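Local coordinates for protein cytochrome c, putative (Shewanella oneidensis, PDB 1SP3) that carries eight covalently bound c-type hemes and probably works as a respiratory oxidoreductase that reduces tetrathionate, at residues Pro134-Asn138 with Met161-Asp165; Thr246-Trp252 with Lys275-Glu281. One frame throughout, in Å; residues are numbered along the deposited sequence.

In the fold
From the N terminus the chain first runs through heme-binding loops and helices, and interaction 1 arises there: Pro-134 to Asn-138, at the start of helix 136-143, meets Met-161 to Asp-165 after 22 residues, part of which is not modelled. The loop that it closes carries Cys-139, Cys-142 and His-143 of heme c #3. Interaction 2 opens only after that loop is complete, so the two follow in series without nesting or crossing. It brings strand 246-251 against strand 276-281 in the large mixed sheet, again across 22 residues. The centres of the two interactions lie about 27 Å apart, but the strand pair borders the heme region, Trp-250 being about 8 Å (nearest atoms) from a heme.

Interaction 1: residues Pro134-Asn138 with Met161-Asp165; sequences PVRDN and MAYPD. With HEC (heme c), chain E.
Arg-136 reaches from the first turn of helix 136-143 to the backbone of Met-161 and Ala-162, so a helix start is tied to a short 3-10 turn. The helix bears the CXXCH motif of heme c #3: Cys-139 and Cys-142 bind it covalently, and His-143 is an axial ligand of its iron.

The polar contacts centre on the guanidinium group, whose several N-H donors suit it to a run of backbone carbonyls. NH2 of Arg-136 donates to O of Ala-162 over 3.0 Å, approaching from above the carbonyl plane. NE adds two weak bonds, one to O of Met-161 at 3.0 Å and a longer one to O of Ala-162. The bend at chi3 (-56°) turns the guanidinium so that its edge meets both carbonyls. On the far side NH1 is bonded to O of Phe-179. A bridging water supplements the arginine, accepting from N of Asp-137 and donating to O of Ala-162 at 2.8 Å. Replacing the arginine with an alanine would probably leave O of Met-161 and of Phe-179 without these donors, and O of Ala-162 with the water as its remaining link to the helix start.

Van der Waals contacts are few. CD of Pro-164 lies 3.8 Å from NE of Arg-136, the two side chains coming from opposite directions. The small CB of Ala-162 lets OD1 of Asp-137 approach to 3.3 Å. The Tyr-163 ring is at most a weak, long cation-pi partner of Arg-136.

At the other end, Pro-134 rests its CG 3.7 Å from C2D of a heme c, a rigid ring suited to packing on the porphyrin. Val-135 holds the N-cap position, and its N donates almost straight (173°) to OD1 of Asn-138, in the carbonyl plane and on a lone pair.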
ATOM      1  N   PRO A 134     -14.303   2.810 -14.672  1.00 27.99           N
ATOM      2  CA  PRO A 134     -12.863   2.956 -14.340  1.00 27.44           C
ATOM      3  C   PRO A 134     -12.012   2.032 -15.236  1.00 27.60           C
ATOM      4  O   PRO A 134     -12.431   0.853 -15.518  1.00 29.05           O
ATOM      5  CB  PRO A 134     -12.748   2.410 -12.887  1.00 27.12           C
ATOM      6  CG  PRO A 134     -14.312   2.654 -12.261  1.00 25.23           C
ATOM      7  CD  PRO A 134     -15.135   2.357 -13.535  1.00 26.36           C
ATOM      8  N   VAL A 135     -10.821   2.510 -15.600  1.00 27.58           N
ATOM      9  CA  VAL A 135      -9.758   1.659 -16.184  1.00 26.10           C
ATOM     10  C   VAL A 135      -8.546   1.647 -15.287  1.00 27.47           C
ATOM     11  O   VAL A 135      -8.526   2.362 -14.249  1.00 28.75           O
ATOM     12  CB  VAL A 135      -9.378   2.159 -17.568  1.00 26.48           C
ATOM     13  CG1 VAL A 135     -10.598   2.084 -18.444  1.00 24.70           C
ATOM     14  CG2 VAL A 135      -8.711   3.607 -17.541  1.00 24.45           C
ATOM     15  N   ARG A 136      -7.521   0.861 -15.625  1.00 27.71           N
ATOM     16  CA  ARG A 136      -6.342   0.823 -14.733  1.00 28.28           C
ATOM     17  C   ARG A 136      -5.851   2.199 -14.296  1.00 28.53           C
ATOM     18  O   ARG A 136      -5.498   2.441 -13.095  1.00 28.54           O
ATOM     19  CB  ARG A 136      -5.225   0.005 -15.345  1.00 27.39           C
ATOM     20  CG  ARG A 136      -5.595  -1.486 -15.560  1.00 25.54           C
ATOM     21  CD  ARG A 136      -4.460  -2.256 -16.271  1.00 30.63           C
ATOM     22  NE  ARG A 136      -4.088  -1.649 -17.563  1.00 30.25           N
ATOM     23  CZ  ARG A 136      -4.621  -1.966 -18.766  1.00 35.19           C
ATOM     24  NH1 ARG A 136      -5.573  -2.899 -18.837  1.00 30.70           N
ATOM     25  NH2 ARG A 136      -4.220  -1.315 -19.901  1.00 30.36           N
ATOM     26  N   ASP A 137      -5.878   3.145 -15.224  1.00 30.65           N
ATOM     27  CA  ASP A 137      -5.316   4.473 -14.904  1.00 32.61           C
ATOM     28  C   ASP A 137      -6.129   5.233 -13.842  1.00 31.02           C
ATOM     29  O   ASP A 137      -5.613   6.136 -13.177  1.00 32.81           O
ATOM     30  CB  ASP A 137      -5.100   5.307 -16.177  1.00 34.51           C
ATOM     31  CG  ASP A 137      -3.832   6.185 -16.099  1.00 42.47           C
ATOM     32  OD1 ASP A 137      -2.791   5.750 -15.515  1.00 47.73           O
ATOM     33  OD2 ASP A 137      -3.775   7.363 -16.555  1.00 54.35           O
ATOM     34  N   ASN A 138      -7.413   4.909 -13.672  1.00 28.93           N
ATOM     35  CA  ASN A 138      -8.156   5.580 -12.625  1.00 28.19           C
ATOM     36  C   ASN A 138      -7.680   5.061 -11.251  1.00 27.73           C
ATOM     37  O   ASN A 138      -7.385   5.855 -10.371  1.00 27.64           O
ATOM     38  CB  ASN A 138      -9.654   5.395 -12.791  1.00 28.56           C
ATOM     39  CG  ASN A 138     -10.180   5.982 -14.081  1.00 31.08           C
ATOM     40  OD1 ASN A 138     -10.446   5.244 -15.067  1.00 31.12           O
ATOM     41  ND2 ASN A 138     -10.390   7.311 -14.083  1.00 29.11           N
ATOM     42  N   MET A 161       1.674   0.324 -15.440  1.00 45.11           N
ATOM     43  CA  MET A 161       0.529  -0.580 -15.353  1.00 43.09           C
ATOM     44  C   MET A 161      -0.652   0.127 -15.973  1.00 42.86           C
ATOM     45  O   MET A 161      -1.711  -0.483 -16.120  1.00 43.04           O
ATOM     46  CB  MET A 161       0.131  -0.964 -13.911  1.00 44.67           C
ATOM     47  CG  MET A 161       1.113  -1.779 -13.035  1.00 47.16           C
ATOM     48  SD  MET A 161       1.497  -3.408 -13.642  1.00 53.88           S
ATOM     49  CE  MET A 161       1.239  -4.303 -12.304  1.00 51.91           C
ATOM     50  N   ALA A 162      -0.514   1.403 -16.337  1.00 40.08           N
ATOM     51  CA  ALA A 162      -1.565   2.017 -17.137  1.00 40.59           C
ATOM     52  C   ALA A 162      -1.843   1.294 -18.485  1.00 40.26           C
ATOM     53  O   ALA A 162      -3.019   1.195 -18.909  1.00 40.07           O
ATOM     54  CB  ALA A 162      -1.220   3.529 -17.423  1.00 39.81           C
ATOM     55  N   TYR A 163      -0.775   0.902 -19.195  1.00 38.50           N
ATOM     56  CA  TYR A 163      -0.891   0.141 -20.463  1.00 39.26           C
ATOM     57  C   TYR A 163       0.345  -0.731 -20.505  1.00 38.05           C
ATOM     58  O   TYR A 163       1.271  -0.393 -21.214  1.00 39.94           O
ATOM     59  CB  TYR A 163      -0.890   1.079 -21.713  1.00 41.46           C
ATOM     60  CG  TYR A 163      -2.104   1.968 -21.767  1.00 43.85           C
ATOM     61  CD1 TYR A 163      -2.111   3.220 -21.113  1.00 46.27           C
ATOM     62  CD2 TYR A 163      -3.264   1.536 -22.421  1.00 47.93           C
ATOM     63  CE1 TYR A 163      -3.268   4.014 -21.112  1.00 50.08           C
ATOM     64  CE2 TYR A 163      -4.409   2.317 -22.433  1.00 50.52           C
ATOM     65  CZ  TYR A 163      -4.396   3.534 -21.788  1.00 51.71           C
ATOM     66  OH  TYR A 163      -5.536   4.263 -21.831  1.00 58.46           O
ATOM     67  N   PRO A 164       0.427  -1.797 -19.705  1.00 36.73           N
ATOM     68  CA  PRO A 164       1.717  -2.486 -19.578  1.00 35.38           C
ATOM     69  C   PRO A 164       1.854  -3.518 -20.701  1.00 34.83           C
ATOM     70  O   PRO A 164       0.835  -3.821 -21.340  1.00 34.62           O
ATOM     71  CB  PRO A 164       1.579  -3.232 -18.243  1.00 33.56           C
ATOM     72  CG  PRO A 164       0.149  -3.524 -18.155  1.00 34.96           C
ATOM     73  CD  PRO A 164      -0.615  -2.390 -18.838  1.00 34.04           C
ATOM     74  N   ASP A 165       3.053  -4.069 -20.870  1.00 34.08           N
ATOM     75  CA  ASP A 165       3.282  -5.127 -21.794  1.00 36.56           C
ATOM     76  C   ASP A 165       3.234  -6.471 -21.076  1.00 36.62           C
ATOM     77  O   ASP A 165       3.201  -6.513 -19.836  1.00 36.13           O
ATOM     78  CB  ASP A 165       4.613  -4.963 -22.480  1.00 37.29           C
ATOM     79  CG  ASP A 165       5.747  -4.791 -21.526  1.00 43.46           C
ATOM     80  OD1 ASP A 165       6.839  -4.389 -21.994  1.00 52.67           O
ATOM     81  OD2 ASP A 165       5.690  -5.027 -20.298  1.00 49.21           O
TER
HETATM   82 FE   HEC E 803     -18.356   4.213  -8.903  1.00 33.01          FE
HETATM   83  CHA HEC E 803     -19.575   1.545 -10.684  1.00 28.69           C
HETATM   84  CHB HEC E 803     -21.187   5.919  -9.773  1.00 24.21           C
HETATM   85  CHC HEC E 803     -17.352   6.699  -6.819  1.00 26.45           C
HETATM   86  CHD HEC E 803     -15.385   2.702  -8.375  1.00 23.44           C
HETATM   87  NA  HEC E 803     -20.059   3.819 -10.060  1.00 28.08           N
HETATM   88  C1A HEC E 803     -20.371   2.640 -10.672  1.00 30.33           C
HETATM   89  C2A HEC E 803     -21.693   2.719 -11.311  1.00 31.89           C
HETATM   90  C3A HEC E 803     -22.169   3.921 -11.041  1.00 28.69           C
HETATM   91  C4A HEC E 803     -21.137   4.623 -10.229  1.00 28.63           C
HETATM   92  CMA HEC E 803     -23.563   4.485 -11.476  1.00 22.29           C
HETATM   93  CAA HEC E 803     -22.408   1.591 -12.106  1.00 32.10           C
HETATM   94  CBA HEC E 803     -22.643   0.364 -11.169  1.00 40.22           C
HETATM   95  CGA HEC E 803     -23.402   0.781  -9.917  1.00 45.84           C
HETATM   96  O1A HEC E 803     -24.455   1.416 -10.172  1.00 46.77           O
HETATM   97  O2A HEC E 803     -23.008   0.470  -8.714  1.00 49.78           O
HETATM   98  NB  HEC E 803     -19.107   5.894  -8.412  1.00 29.49           N
HETATM   99  C1B HEC E 803     -20.270   6.444  -8.860  1.00 28.69           C
HETATM  100  C2B HEC E 803     -20.445   7.688  -8.158  1.00 27.48           C
HETATM  101  C3B HEC E 803     -19.408   7.872  -7.356  1.00 29.14           C
HETATM  102  C4B HEC E 803     -18.529   6.775  -7.501  1.00 30.00           C
HETATM  103  CMB HEC E 803     -21.646   8.674  -8.378  1.00 25.25           C
HETATM  104  CAB HEC E 803     -19.180   9.064  -6.355  1.00 29.25           C
HETATM  105  CBB HEC E 803     -20.107   9.430  -5.414  1.00 24.78           C
HETATM  106  NC  HEC E 803     -16.637   4.625  -7.746  1.00 30.00           N
HETATM  107  C1C HEC E 803     -16.421   5.727  -6.996  1.00 27.04           C
HETATM  108  C2C HEC E 803     -15.083   5.670  -6.441  1.00 30.39           C
HETATM  109  C3C HEC E 803     -14.508   4.542  -6.857  1.00 29.67           C
HETATM  110  C4C HEC E 803     -15.520   3.864  -7.688  1.00 26.79           C
HETATM  111  CMC HEC E 803     -14.498   6.769  -5.527  1.00 29.45           C
HETATM  112  CAC HEC E 803     -13.053   3.978  -6.604  1.00 31.89           C
HETATM  113  CBC HEC E 803     -12.364   4.030  -5.448  1.00 29.87           C
HETATM  114  ND  HEC E 803     -17.625   2.438  -9.434  1.00 31.81           N
HETATM  115  C1D HEC E 803     -16.330   2.015  -9.102  1.00 29.85           C
HETATM  116  C2D HEC E 803     -16.131   0.726  -9.638  1.00 27.86           C
HETATM  117  C3D HEC E 803     -17.468   0.354 -10.287  1.00 28.11           C
HETATM  118  C4D HEC E 803     -18.300   1.484 -10.162  1.00 32.39           C
HETATM  119  CMD HEC E 803     -14.851  -0.196  -9.533  1.00 26.45           C
HETATM  120  CAD HEC E 803     -17.814  -0.929 -11.045  1.00 25.30           C
HETATM  121  CBD HEC E 803     -17.165  -0.768 -12.419  1.00 35.18           C
HETATM  122  CGD HEC E 803     -17.263  -1.965 -13.341  1.00 39.60           C
HETATM  123  O1D HEC E 803     -16.482  -2.005 -14.337  1.00 41.44           O
HETATM  124  O2D HEC E 803     -18.110  -2.860 -13.075  1.00 45.71           O
HETATM  125  O   HOH W   1      -5.569   2.220 -18.238  1.00 35.92           O

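Interaction 2: residues Thr246-Trp252 with Lys275-Glu281; sequences TKMQWDW and KGNFVWE
Trp-250 presents one face to Phe-278, whose edge comes in T-shaped with the planes at 88° and CE2 of Phe-278 lying 3.5 Å from CE2 of Trp-250. The opposite face of Trp-250 takes NE1 of Trp-252. At the indole's edge, NE1 of Trp-250 donates to O of Lys-275 over 2.8 Å, from above that carbonyl's plane, while CG of Lys-275 packs against CZ2. Over a face of Phe-278 lies NZ of Lys-247, 3.9 Å from the ring centroid in a cation-pi contact. A lysine suits this place because its long chain serves two rings: CB covers a face of Trp-280, and the bend at chi3 (-68°) carries the ammonium on to Phe-278. NE1 of Trp-280 is bonded to O of His-269.

On the sheet's other face, Gln-249 lies alongside Val-279, its OE1 3.5 Å from CG2 of the valine. Gly-276 suits its place because a CB would collide with O of Asp-251 and, at these backbone angles, with the carbonyl of Lys-275.

The backbones pair through bonds such as N of Asp-251 to O of Asn-277 at 2.8 Å. O of Val-279 accepts from N of Met-248 at 2.7 Å and, weakly, from N of Gln-249. Two successive residues thus face one, the signature of a classic beta bulge within an antiparallel strand pair of the mixed sheet.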
ATOM      1  N   THR A 246      12.233   1.226  -6.925  1.00 31.41           N
ATOM      2  CA  THR A 246      11.432   1.467  -5.728  1.00 32.59           C
ATOM      3  C   THR A 246      12.355   1.755  -4.612  1.00 31.58           C
ATOM      4  O   THR A 246      13.543   1.274  -4.587  1.00 31.52           O
ATOM      5  CB  THR A 246      10.783   0.201  -5.110  1.00 33.42           C
ATOM      6  OG1 THR A 246      11.399  -1.010  -5.605  1.00 37.59           O
ATOM      7  CG2 THR A 246       9.436   0.171  -5.273  1.00 31.83           C
ATOM      8  N   LYS A 247      11.788   2.403  -3.606  1.00 30.29           N
ATOM      9  CA  LYS A 247      12.573   2.700  -2.415  1.00 31.60           C
ATOM     10  C   LYS A 247      12.661   1.442  -1.551  1.00 31.30           C
ATOM     11  O   LYS A 247      11.641   0.820  -1.272  1.00 31.00           O
ATOM     12  CB  LYS A 247      11.912   3.833  -1.696  1.00 32.74           C
ATOM     13  CG  LYS A 247      12.744   4.453  -0.583  1.00 35.21           C
ATOM     14  CD  LYS A 247      12.018   5.697  -0.027  1.00 36.07           C
ATOM     15  CE  LYS A 247      11.987   6.796  -1.066  1.00 36.48           C
ATOM     16  NZ  LYS A 247      11.191   7.967  -0.505  1.00 38.87           N
ATOM     17  N   MET A 248      13.868   1.075  -1.173  1.00 29.79           N
ATOM     18  CA  MET A 248      14.097  -0.070  -0.326  1.00 32.15           C
ATOM     19  C   MET A 248      14.465   0.348   1.109  1.00 32.57           C
ATOM     20  O   MET A 248      14.177  -0.389   2.059  1.00 34.95           O
ATOM     21  CB  MET A 248      15.172  -0.998  -0.928  1.00 30.96           C
ATOM     22  CG  MET A 248      14.722  -1.586  -2.342  1.00 30.72           C
ATOM     23  SD  MET A 248      13.231  -2.716  -2.300  1.00 37.35           S
ATOM     24  CE  MET A 248      13.757  -4.163  -1.226  1.00 34.90           C
ATOM     25  N   GLN A 249      15.044   1.518   1.283  1.00 31.96           N
ATOM     26  CA  GLN A 249      15.397   2.014   2.659  1.00 31.87           C
ATOM     27  C   GLN A 249      15.143   3.484   2.749  1.00 29.89           C
ATOM     28  O   GLN A 249      15.360   4.179   1.794  1.00 29.80           O
ATOM     29  CB  GLN A 249      16.861   1.816   2.987  1.00 31.53           C
ATOM     30  CG  GLN A 249      17.367   0.412   2.584  1.00 37.33           C
ATOM     31  CD  GLN A 249      18.798   0.162   2.965  1.00 40.31           C
ATOM     32  OE1 GLN A 249      19.506  -0.575   2.248  1.00 44.08           O
ATOM     33  NE2 GLN A 249      19.253   0.794   4.059  1.00 36.08           N
ATOM     34  N   TRP A 250      14.677   3.924   3.914  1.00 29.79           N
ATOM     35  CA  TRP A 250      14.454   5.335   4.238  1.00 29.25           C
ATOM     36  C   TRP A 250      14.956   5.542   5.699  1.00 30.58           C
ATOM     37  O   TRP A 250      14.256   5.212   6.686  1.00 28.73           O
ATOM     38  CB  TRP A 250      12.962   5.685   4.159  1.00 28.25           C
ATOM     39  CG  TRP A 250      12.645   7.145   4.217  1.00 30.35           C
ATOM     40  CD1 TRP A 250      13.351   8.166   4.887  1.00 29.26           C
ATOM     41  CD2 TRP A 250      11.491   7.777   3.628  1.00 28.45           C
ATOM     42  NE1 TRP A 250      12.668   9.350   4.729  1.00 33.39           N
ATOM     43  CE2 TRP A 250      11.539   9.137   3.960  1.00 31.14           C
ATOM     44  CE3 TRP A 250      10.414   7.306   2.872  1.00 30.96           C
ATOM     45  CZ2 TRP A 250      10.582  10.037   3.535  1.00 30.71           C
ATOM     46  CZ3 TRP A 250       9.469   8.197   2.429  1.00 33.24           C
ATOM     47  CH2 TRP A 250       9.545   9.549   2.773  1.00 35.65           C
ATOM     48  N   ASP A 251      16.140   6.166   5.790  1.00 30.97           N
ATOM     49  CA  ASP A 251      16.742   6.588   7.027  1.00 31.37           C
ATOM     50  C   ASP A 251      16.465   8.073   7.272  1.00 31.61           C
ATOM     51  O   ASP A 251      17.132   8.992   6.667  1.00 32.63           O
ATOM     52  CB  ASP A 251      18.260   6.348   6.914  1.00 32.20           C
ATOM     53  CG  ASP A 251      18.997   6.599   8.225  1.00 34.28           C
ATOM     54  OD1 ASP A 251      18.383   7.122   9.201  1.00 29.45           O
ATOM     55  OD2 ASP A 251      20.196   6.237   8.354  1.00 37.96           O
ATOM     56  N   TRP A 252      15.500   8.318   8.143  1.00 31.04           N
ATOM     57  CA  TRP A 252      15.091   9.678   8.549  1.00 30.87           C
ATOM     58  C   TRP A 252      16.143  10.344   9.484  1.00 30.81           C
ATOM     59  O   TRP A 252      16.149  11.525   9.643  1.00 31.05           O
ATOM     60  CB  TRP A 252      13.776   9.624   9.329  1.00 29.24           C
ATOM     61  CG  TRP A 252      12.487   9.566   8.534  1.00 31.74           C
ATOM     62  CD1 TRP A 252      11.724   8.451   8.287  1.00 29.77           C
ATOM     63  CD2 TRP A 252      11.797  10.667   7.913  1.00 28.77           C
ATOM     64  NE1 TRP A 252      10.614   8.798   7.558  1.00 31.38           N
ATOM     65  CE2 TRP A 252      10.638  10.151   7.311  1.00 31.73           C
ATOM     66  CE3 TRP A 252      12.035  12.057   7.833  1.00 30.16           C
ATOM     67  CZ2 TRP A 252       9.687  10.979   6.630  1.00 29.19           C
ATOM     68  CZ3 TRP A 252      11.148  12.844   7.112  1.00 28.19           C
ATOM     69  CH2 TRP A 252       9.968  12.315   6.550  1.00 27.94           C
ATOM     70  N   LYS A 275      14.174  14.671   4.047  1.00 31.25           N
ATOM     71  CA  LYS A 275      13.763  13.304   4.351  1.00 32.10           C
ATOM     72  C   LYS A 275      14.815  12.311   4.848  1.00 30.75           C
ATOM     73  O   LYS A 275      14.448  11.352   5.409  1.00 30.14           O
ATOM     74  CB  LYS A 275      13.095  12.701   3.097  1.00 32.83           C
ATOM     75  CG  LYS A 275      11.737  13.403   2.714  1.00 39.41           C
ATOM     76  CD  LYS A 275      11.209  12.935   1.329  1.00 42.04           C
ATOM     77  CE  LYS A 275      10.138  13.930   0.734  1.00 47.19           C
ATOM     78  NZ  LYS A 275       9.416  13.429  -0.506  1.00 44.07           N
ATOM     79  N   GLY A 276      16.094  12.484   4.571  1.00 31.15           N
ATOM     80  CA  GLY A 276      17.127  11.560   5.080  1.00 30.22           C
ATOM     81  C   GLY A 276      17.746  10.778   3.925  1.00 30.86           C
ATOM     82  O   GLY A 276      17.783  11.277   2.842  1.00 29.97           O
ATOM     83  N   ASN A 277      18.277   9.576   4.156  1.00 31.06           N
ATOM     84  CA  ASN A 277      18.900   8.791   3.091  1.00 30.98           C
ATOM     85  C   ASN A 277      17.996   7.733   2.561  1.00 32.09           C
ATOM     86  O   ASN A 277      17.235   7.142   3.356  1.00 33.06           O
ATOM     87  CB  ASN A 277      20.155   8.081   3.583  1.00 31.89           C
ATOM     88  CG  ASN A 277      21.360   9.019   3.585  1.00 36.36           C
ATOM     89  OD1 ASN A 277      22.023   9.155   2.593  1.00 39.71           O
ATOM     90  ND2 ASN A 277      21.533   9.776   4.664  1.00 40.73           N
ATOM     91  N   PHE A 278      18.099   7.480   1.242  1.00 32.43           N
ATOM     92  CA  PHE A 278      17.375   6.429   0.531  1.00 32.22           C
ATOM     93  C   PHE A 278      18.293   5.410  -0.181  1.00 32.64           C
ATOM     94  O   PHE A 278      19.464   5.703  -0.531  1.00 31.92           O
ATOM     95  CB  PHE A 278      16.534   7.061  -0.565  1.00 34.69           C
ATOM     96  CG  PHE A 278      15.630   8.171  -0.116  1.00 34.88           C
ATOM     97  CD1 PHE A 278      15.588   9.364  -0.842  1.00 45.09           C
ATOM     98  CD2 PHE A 278      14.807   8.032   0.970  1.00 40.47           C
ATOM     99  CE1 PHE A 278      14.737  10.392  -0.431  1.00 48.66           C
ATOM    100  CE2 PHE A 278      13.969   9.031   1.383  1.00 43.41           C
ATOM    101  CZ  PHE A 278      13.912  10.211   0.683  1.00 46.28           C
ATOM    102  N   VAL A 279      17.785   4.187  -0.336  1.00 31.42           N
ATOM    103  CA  VAL A 279      18.374   3.201  -1.248  1.00 30.98           C
ATOM    104  C   VAL A 279      17.204   2.773  -2.171  1.00 31.45           C
ATOM    105  O   VAL A 279      16.093   2.537  -1.712  1.00 29.73           O
ATOM    106  CB  VAL A 279      18.990   2.003  -0.472  1.00 32.46           C
ATOM    107  CG1 VAL A 279      19.634   0.977  -1.441  1.00 32.98           C
ATOM    108  CG2 VAL A 279      20.069   2.495   0.591  1.00 30.47           C
ATOM    109  N   TRP A 280      17.457   2.785  -3.464  1.00 30.22           N
ATOM    110  CA  TRP A 280      16.536   2.412  -4.440  1.00 30.99           C
ATOM    111  C   TRP A 280      17.027   1.186  -5.084  1.00 32.08           C
ATOM    112  O   TRP A 280      18.246   0.956  -5.115  1.00 31.25           O
ATOM    113  CB  TRP A 280      16.493   3.493  -5.493  1.00 31.22           C
ATOM    114  CG  TRP A 280      15.963   4.801  -4.952  1.00 30.19           C
ATOM    115  CD1 TRP A 280      16.680   5.785  -4.313  1.00 26.24           C
ATOM    116  CD2 TRP A 280      14.605   5.265  -5.027  1.00 30.42           C
ATOM    117  NE1 TRP A 280      15.825   6.809  -3.961  1.00 35.13           N
ATOM    118  CE2 TRP A 280      14.558   6.535  -4.429  1.00 30.06           C
ATOM    119  CE3 TRP A 280      13.418   4.734  -5.559  1.00 31.07           C
ATOM    120  CZ2 TRP A 280      13.359   7.296  -4.346  1.00 31.29           C
ATOM    121  CZ3 TRP A 280      12.207   5.481  -5.446  1.00 33.81           C
ATOM    122  CH2 TRP A 280      12.190   6.735  -4.854  1.00 30.77           C
ATOM    123  N   GLU A 281      16.085   0.385  -5.617  1.00 33.49           N
ATOM    124  CA  GLU A 281      16.442  -0.856  -6.357  1.00 31.75           C
ATOM    125  C   GLU A 281      15.426  -1.090  -7.451  1.00 32.13           C
ATOM    126  O   GLU A 281      14.223  -0.754  -7.308  1.00 31.59           O
ATOM    127  CB  GLU A 281      16.508  -2.061  -5.452  1.00 31.35           C
ATOM    128  CG  GLU A 281      17.405  -3.170  -6.003  1.00 36.37           C
ATOM    129  CD  GLU A 281      17.368  -4.491  -5.218  1.00 40.09           C
ATOM    130  OE1 GLU A 281      17.185  -4.458  -3.968  1.00 38.28           O
ATOM    131  OE2 GLU A 281      17.543  -5.576  -5.878  1.00 39.83           O
TER